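Local coordinates for sensor protein (Vibrio parahaemolyticus, PDB 3I9Y) that forms the sensor domain of TorS, a membrane histidine kinase responsive to trimethylamine N-oxide that probably passes phosphate from ATP to a protein histidine, at residues L236-Q239 against Y240-N243; E197-L200 against K201-K204. All coordinates share one frame; numbering follows the deposited sequence.

Contact 1. Residues L236-Q239 against Y240-N243; sequences LLQQ and YENN
Four successive i to i+4 hydrogen bonds join L236-Q239 to Y240-N243 as two successive turns of one alpha-helix, from Y240 N to L236 O (2.8 Å) through to N243 N on Q239 O (2.9 Å); the straightest is E241 N to L237 O, with an N-H...O angle of 176°. Some side chains run back past the carbonyls of the preceding turn. E241 lies back over that turn: with CG anti to its carbonyl carbon and beside its backbone N (chi1 -45°), its CG comes 3.1 Å from L237 O, and its carboxylate oxygen OE1 reaches 3.6 Å from Q238 CA. OE1 also stands 3.9 Å from Q238 CG, where the two side chains cross at a slant with their flat ends turned only 17° apart. On another side of the helix Q239 and N243 run alongside each other in the same direction. N243 sets its CG 3.4 Å from Q239 O, and its ND2 meets the aliphatic CG of Q239 at 3.8 Å, a contact of amide nitrogen with methylene. Y240 touches the earlier turn through CB, 3.5 Å from L237 O, while its ring leads away. Within the sensor domain, L237 and Y240 pack on V186 of helix 186-208, and L237 also meets I189 and Q193; Q238 and N242 rest on R89 of helix 63-114, and Q239 on I97.

Contact 2. Residues E197-L200 against K201-K204; sequences ENNL and KIMK
K201 reaches back along its own helix to N198, giving NZ to OD1 at 2.8 Å, in the plane of the amide carbonyl and at a C=O...N angle of 156°. The lysine gets there because its CG stands beside the backbone N, anti to the carbonyl carbon (chi1 -67°), and the chain then bends at chi3 and chi4 to lie alongside the asparagine. On the way its CE passes 3.9 Å from E197 CG, whose carboxylate OE1 remains 4.4 Å from K201 NZ, where a weak electrostatic attraction is probable, though the distance is beyond a salt bridge. This is the solvent side, for N198 and K201 are both exposed. The tight part lies where L200 and M203 are buried, both packing on L223 of helix 213-228. M203 and N199 also face L169 and M173 of helix 158-180, where N199 ND2 is hydrogen-bonded to Q176 OE1. Between the two sides, the aliphatic chain of K204 crosses that of L200 obliquely, its CE 3.9 Å from L200 CD2. Backbone i to i+4 bonds, among them M203 N to N199 O at 2.8 Å, hold the helix beneath. Such an amphipathic stretch of helix, with L200 and M203 inward, N199 hydrogen-bonded to Q176 beside them, and a lysine-asparagine pair outward, belongs to the helical bundles of the TorS sensor domain.

From the N terminus, helices 5-27, 32-58, 63-114 and 158-180, with residues 118-156 not modelled between the last two, precede contact 2 on helix 186-208; helix 213-228 leads on to contact 1 on helix 232-267. Each lies within about two turns of a single helix, so neither closes a loop, and they stand in series without nesting or crossing. Nearest atoms are about 11 Å apart, so the two do not meet directly. Contact 1 joins helix 232-267 to helix 63-114 and to the start of helix 186-208, which carries contact 2; that contact adds helices 158-180 and 213-228 and, through E197 and L200, Q230 in the loop before helix 232-267, within two stacked four-helix bundles.

Contact 1. Residues L236-Q239 against Y240-N243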
loop_
_atom_site.group_PDB
_atom_site.type_symbol
_atom_site.label_atom_id
_atom_site.label_comp_id
_atom_site.label_asym_id
_atom_site.label_seq_id
_atom_site.Cartn_x
_atom_site.Cartn_y
_atom_site.Cartn_z
ATOM N N LEU A 236 -1.067 5.572 7.730
ATOM C CA LEU A 236 -1.315 6.199 6.406
ATOM C C LEU A 236 0.031 6.623 5.796
ATOM O O LEU A 236 0.200 6.515 4.502
ATOM C CB LEU A 236 -2.254 7.439 6.449
ATOM C CG LEU A 236 -3.693 6.906 6.682
ATOM C CD1 LEU A 236 -4.535 8.258 7.070
ATOM C CD2 LEU A 236 -4.356 6.393 5.379
ATOM N N LEU A 237 0.969 7.091 6.644
ATOM C CA LEU A 237 2.282 7.443 6.058
ATOM C C LEU A 237 3.051 6.175 5.598
ATOM O O LEU A 237 3.760 6.248 4.562
ATOM C CB LEU A 237 3.228 8.287 7.033
ATOM C CG LEU A 237 2.339 9.536 7.483
ATOM C CD1 LEU A 237 2.761 10.234 8.771
ATOM C CD2 LEU A 237 2.444 10.615 6.292
ATOM N N GLN A 238 2.943 5.047 6.374
ATOM C CA GLN A 238 3.637 3.894 5.928
ATOM C C GLN A 238 2.989 3.427 4.597
ATOM O O GLN A 238 3.694 2.937 3.803
ATOM C CB GLN A 238 3.487 2.776 6.991
ATOM C CG GLN A 238 4.399 3.174 8.193
ATOM C CD GLN A 238 3.822 2.452 9.525
ATOM O OE1 GLN A 238 2.744 1.871 9.507
ATOM N NE2 GLN A 238 4.485 2.573 10.572
ATOM N N GLN A 239 1.656 3.501 4.441
ATOM C CA GLN A 239 1.015 3.002 3.256
ATOM C C GLN A 239 1.543 3.988 2.150
ATOM O O GLN A 239 1.809 3.529 1.029
ATOM C CB GLN A 239 -0.511 3.190 3.326
ATOM C CG GLN A 239 -1.185 3.027 2.062
ATOM C CD GLN A 239 -2.710 3.041 2.294
ATOM O OE1 GLN A 239 -3.348 4.188 2.409
ATOM N NE2 GLN A 239 -3.319 1.883 2.297
ATOM N N TYR A 240 1.690 5.294 2.428
ATOM C CA TYR A 240 2.188 6.132 1.277
ATOM C C TYR A 240 3.604 5.635 0.805
ATOM O O TYR A 240 3.848 5.493 -0.355
ATOM C CB TYR A 240 2.334 7.610 1.693
ATOM C CG TYR A 240 3.092 8.455 0.733
ATOM C CD1 TYR A 240 2.411 9.058 -0.339
ATOM C CD2 TYR A 240 4.440 8.699 0.894
ATOM C CE1 TYR A 240 3.068 10.001 -1.239
ATOM C CE2 TYR A 240 5.149 9.537 -0.083
ATOM C CZ TYR A 240 4.446 10.189 -1.120
ATOM O OH TYR A 240 5.090 10.879 -2.154
ATOM N N GLU A 241 4.540 5.499 1.732
ATOM C CA GLU A 241 5.917 5.061 1.448
ATOM C C GLU A 241 5.908 3.657 0.786
ATOM O O GLU A 241 6.623 3.469 -0.173
ATOM C CB GLU A 241 6.819 4.921 2.694
ATOM C CG GLU A 241 6.644 6.044 3.545
ATOM C CD GLU A 241 7.320 5.944 5.086
ATOM O OE1 GLU A 241 6.995 5.141 6.032
ATOM O OE2 GLU A 241 8.209 6.784 5.329
ATOM N N ASN A 242 5.004 2.760 1.201
ATOM C CA ASN A 242 5.003 1.402 0.642
ATOM C C ASN A 242 4.452 1.522 -0.764
ATOM O O ASN A 242 4.948 0.820 -1.713
ATOM C CB ASN A 242 4.155 0.439 1.455
ATOM C CG ASN A 242 4.267 -1.022 0.948
ATOM O OD1 ASN A 242 3.301 -1.622 0.500
ATOM N ND2 ASN A 242 5.422 -1.585 1.014
ATOM N N ASN A 243 3.451 2.352 -0.982
ATOM C CA ASN A 243 2.941 2.480 -2.400
ATOM C C ASN A 243 4.029 3.072 -3.298
ATOM O O ASN A 243 4.194 2.648 -4.495
ATOM C CB ASN A 243 1.770 3.410 -2.558
ATOM C CG ASN A 243 0.477 2.731 -1.964
ATOM O OD1 ASN A 243 0.482 1.462 -1.740
ATOM N ND2 ASN A 243 -0.622 3.526 -1.707
#

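Contact 2. Residues E197-L200 against K201-K204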
loop_
_atom_site.group_PDB
_atom_site.type_symbol
_atom_site.label_atom_id
_atom_site.label_comp_id
_atom_site.label_asym_id
_atom_site.label_seq_id
_atom_site.Cartn_x
_atom_site.Cartn_y
_atom_site.Cartn_z
ATOM N N GLU A 197 -5.271 16.575 15.093
ATOM C CA GLU A 197 -4.836 16.605 16.515
ATOM C C GLU A 197 -5.239 17.966 17.250
ATOM O O GLU A 197 -5.534 17.983 18.451
ATOM C CB GLU A 197 -3.331 16.529 16.612
ATOM C CG GLU A 197 -2.875 16.658 18.063
ATOM C CD GLU A 197 -1.323 16.396 18.206
ATOM O OE1 GLU A 197 -0.465 16.841 17.349
ATOM O OE2 GLU A 197 -0.950 15.687 19.183
ATOM N N ASN A 198 -5.161 19.068 16.545
ATOM C CA ASN A 198 -5.481 20.421 17.162
ATOM C C ASN A 198 -7.042 20.375 17.472
ATOM O O ASN A 198 -7.462 20.691 18.577
ATOM C CB ASN A 198 -5.194 21.522 16.154
ATOM C CG ASN A 198 -3.633 21.731 15.870
ATOM O OD1 ASN A 198 -2.715 21.402 16.753
ATOM N ND2 ASN A 198 -3.318 22.308 14.632
ATOM N N ASN A 199 -7.846 19.796 16.572
ATOM C CA ASN A 199 -9.314 19.684 16.807
ATOM C C ASN A 199 -9.620 18.881 17.977
ATOM O O ASN A 199 -10.508 19.199 18.740
ATOM C CB ASN A 199 -9.989 19.094 15.644
ATOM C CG ASN A 199 -10.102 20.029 14.634
ATOM O OD1 ASN A 199 -9.920 21.187 14.977
ATOM N ND2 ASN A 199 -10.384 19.666 13.325
ATOM N N LEU A 200 -8.906 17.772 18.146
ATOM C CA LEU A 200 -9.088 16.970 19.306
ATOM C C LEU A 200 -8.807 17.767 20.651
ATOM O O LEU A 200 -9.468 17.577 21.672
ATOM C CB LEU A 200 -8.143 15.798 19.156
ATOM C CG LEU A 200 -8.452 14.930 20.303
ATOM C CD1 LEU A 200 -9.723 14.034 20.022
ATOM C CD2 LEU A 200 -7.319 14.027 20.451
ATOM N N LYS A 201 -7.733 18.581 20.630
ATOM C CA LYS A 201 -7.348 19.451 21.776
ATOM C C LYS A 201 -8.555 20.486 22.016
ATOM O O LYS A 201 -9.034 20.580 23.143
ATOM C CB LYS A 201 -6.048 20.263 21.409
ATOM C CG LYS A 201 -4.728 19.323 21.236
ATOM C CD LYS A 201 -3.276 20.179 21.331
ATOM C CE LYS A 201 -2.063 19.619 20.453
ATOM N NZ LYS A 201 -1.740 20.615 19.272
ATOM N N ILE A 202 -8.990 21.204 20.973
ATOM C CA ILE A 202 -10.104 22.134 21.084
ATOM C C ILE A 202 -11.357 21.395 21.666
ATOM O O ILE A 202 -12.019 21.843 22.572
ATOM C CB ILE A 202 -10.456 22.682 19.774
ATOM C CG1 ILE A 202 -9.344 23.694 19.421
ATOM C CG2 ILE A 202 -11.904 23.465 19.852
ATOM C CD1 ILE A 202 -9.485 24.285 17.938
ATOM N N MET A 203 -11.645 20.208 21.117
ATOM C CA MET A 203 -12.697 19.428 21.597
ATOM C C MET A 203 -12.581 19.083 23.099
ATOM O O MET A 203 -13.612 19.140 23.858
ATOM C CB MET A 203 -12.743 18.110 20.818
ATOM C CG MET A 203 -13.892 17.506 21.156
ATOM S SD MET A 203 -14.963 18.017 19.643
ATOM C CE MET A 203 -14.198 16.842 18.458
ATOM N N LYS A 204 -11.396 18.700 23.527
ATOM C CA LYS A 204 -11.395 18.282 24.921
ATOM C C LYS A 204 -11.507 19.613 25.796
ATOM O O LYS A 204 -12.037 19.570 26.877
ATOM C CB LYS A 204 -10.058 17.619 25.358
ATOM C CG LYS A 204 -9.562 16.414 24.545
ATOM C CD LYS A 204 -7.960 16.215 24.597
ATOM C CE LYS A 204 -7.579 14.682 24.297
ATOM N NZ LYS A 204 -8.410 13.784 25.281
#